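Local coordinates for phosphoribosylformylglycinamidine cyclo-ligase (Thermus thermophilus HB8, PDB 5AVM), which probably catalyses the ATP-dependent ring closure of formylglycinamidine ribonucleotide to aminoimidazole ribonucleotide, a step of de novo purine biosynthesis, at residues V171-A176 / P259-E264. Numbering follows the deposited sequence.
Sequences VREGDA and PGLGAE
L261 sets its forked end against the loop 171-176, between V171 and E173. Its two methyls meet different parts of the loop. CD2 meets the base of the E173 side chain, 3.8 Å from E173 CB and 4.1 Å from E173 CG. CD1 lies by the backbone, 4.1 Å from V171 O and 4.2 Å from E173 N. The same methyl comes within 4.3 Å of V171 CG1, a looser apolar contact. The leucine CG stands anti to its own carbonyl carbon (chi1 -66°), and the chain runs on extended to CD1, which carries this methyl to the loop. The E173 and L261 side chains cross at about a right angle. Only the aliphatic root of the glutamate is used. Its CG is anti to the backbone N (chi1 -177°), and the chain stays extended, which turns the carboxylate away from the leucine methyls.

The loop has its own internal support. R172 to D175 form a type II beta turn, with G174 at its third position. D175 OD2 accepts the backbone N-H of R172 at 3.1 Å. The bond is fairly straight (160°), but the donor lies above the carboxylate plane. H239 ND1 is a second hydrogen-bond partner of OD2. G174 and D175 also make backbone hydrogen bonds to V324, and L261 packs on that same residue. Strand 319-326 lies between strands 176-181 and 261-265 in the mixed sheet of the C-terminal AIR synthase domain. The contact joins the loop entering strand 176-181 to strand 261-265.

No hydrogen bond links the two segments. Their direct contact is a small van der Waals one, of leucine methyls with aliphatic carbons and loop backbone, while polar bonds within the loop and to its neighbours fix the turn that the leucine meets.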
loop_
_atom_site.group_PDB
_atom_site.type_symbol
_atom_site.label_atom_id
_atom_site.label_comp_id
_atom_site.label_asym_id
_atom_site.label_seq_id
_atom_site.Cartn_x
_atom_site.Cartn_y
_atom_site.Cartn_z
ATOM N N VAL B 171 -1.251 -8.194 28.746
ATOM C CA VAL B 171 -2.289 -7.551 29.537
ATOM C C VAL B 171 -2.782 -8.461 30.666
ATOM O O VAL B 171 -3.082 -9.641 30.454
ATOM C CB VAL B 171 -3.489 -7.151 28.656
ATOM C CG1 VAL B 171 -4.649 -6.722 29.528
ATOM C CG2 VAL B 171 -3.089 -6.026 27.717
ATOM N N ARG B 172 -2.851 -7.897 31.867
ATOM C CA ARG B 172 -3.308 -8.625 33.042
ATOM C C ARG B 172 -4.541 -7.900 33.574
ATOM O O ARG B 172 -4.789 -6.748 33.219
ATOM C CB ARG B 172 -2.205 -8.645 34.101
ATOM C CG ARG B 172 -0.894 -9.257 33.620
ATOM C CD ARG B 172 -0.935 -10.776 33.616
ATOM N NE ARG B 172 -0.848 -11.320 34.969
ATOM C CZ ARG B 172 -0.829 -12.618 35.263
ATOM N NH1 ARG B 172 -0.894 -13.524 34.294
ATOM N NH2 ARG B 172 -0.733 -13.012 36.529
ATOM N N GLU B 173 -5.322 -8.571 34.414
ATOM C CA GLU B 173 -6.514 -7.942 34.967
ATOM C C GLU B 173 -6.112 -6.920 36.021
ATOM O O GLU B 173 -5.344 -7.229 36.934
ATOM C CB GLU B 173 -7.434 -8.976 35.608
ATOM C CG GLU B 173 -8.723 -8.366 36.139
ATOM C CD GLU B 173 -9.386 -9.218 37.203
ATOM O OE1 GLU B 173 -9.659 -10.409 36.935
ATOM O OE2 GLU B 173 -9.634 -8.689 38.310
ATOM N N GLY B 174 -6.633 -5.705 35.885
ATOM C CA GLY B 174 -6.312 -4.661 36.838
ATOM C C GLY B 174 -5.526 -3.517 36.234
ATOM O O GLY B 174 -5.262 -2.510 36.896
ATOM N N ASP B 175 -5.135 -3.662 34.976
ATOM C CA ASP B 175 -4.389 -2.599 34.325
ATOM C C ASP B 175 -5.223 -1.332 34.232
ATOM O O ASP B 175 -6.456 -1.372 34.254
ATOM C CB ASP B 175 -3.963 -3.002 32.910
ATOM C CG ASP B 175 -2.787 -3.948 32.903
ATOM O OD1 ASP B 175 -1.921 -3.824 33.800
ATOM O OD2 ASP B 175 -2.723 -4.801 31.991
ATOM N N ALA B 176 -4.532 -0.207 34.125
ATOM C CA ALA B 176 -5.179 1.083 33.985
ATOM C C ALA B 176 -5.289 1.406 32.489
ATOM O O ALA B 176 -4.441 1.005 31.688
ATOM C CB ALA B 176 -4.355 2.153 34.694
ATOM N N PRO B 259 -8.371 -12.926 25.930
ATOM C CA PRO B 259 -9.674 -13.528 26.220
ATOM C C PRO B 259 -9.999 -13.487 27.714
ATOM O O PRO B 259 -9.117 -13.675 28.557
ATOM C CB PRO B 259 -9.512 -14.954 25.700
ATOM C CG PRO B 259 -8.538 -14.796 24.578
ATOM C CD PRO B 259 -7.519 -13.866 25.180
ATOM N N GLY B 260 -11.265 -13.229 28.032
ATOM C CA GLY B 260 -11.689 -13.182 29.420
ATOM C C GLY B 260 -11.401 -11.866 30.110
ATOM O O GLY B 260 -11.402 -11.784 31.344
ATOM N N LEU B 261 -11.153 -10.830 29.313
ATOM C CA LEU B 261 -10.867 -9.508 29.851
ATOM C C LEU B 261 -11.501 -8.415 29.000
ATOM O O LEU B 261 -11.247 -8.308 27.800
ATOM C CB LEU B 261 -9.352 -9.294 29.957
ATOM C CG LEU B 261 -8.641 -10.197 30.972
ATOM C CD1 LEU B 261 -7.150 -9.965 30.925
ATOM C CD2 LEU B 261 -9.178 -9.914 32.369
ATOM N N GLY B 262 -12.353 -7.622 29.637
ATOM C CA GLY B 262 -13.022 -6.529 28.962
ATOM C C GLY B 262 -12.555 -5.249 29.611
ATOM O O GLY B 262 -11.818 -5.299 30.595
ATOM N N ALA B 263 -12.970 -4.105 29.076
ATOM C CA ALA B 263 -12.555 -2.817 29.629
ATOM C C ALA B 263 -13.708 -2.041 30.252
ATOM O O ALA B 263 -14.869 -2.236 29.896
ATOM C CB ALA B 263 -11.892 -1.977 28.549
ATOM N N GLU B 264 -13.365 -1.148 31.174
ATOM C CA GLU B 264 -14.339 -0.318 31.872
ATOM C C GLU B 264 -13.929 1.141 31.703
ATOM O O GLU B 264 -12.948 1.585 32.295
ATOM C CB GLU B 264 -14.339 -0.689 33.350
ATOM C CG GLU B 264 -15.426 -0.054 34.179
ATOM C CD GLU B 264 -15.347 -0.495 35.628
ATOM O OE1 GLU B 264 -14.482 0.030 36.369
ATOM O OE2 GLU B 264 -16.143 -1.383 36.015
#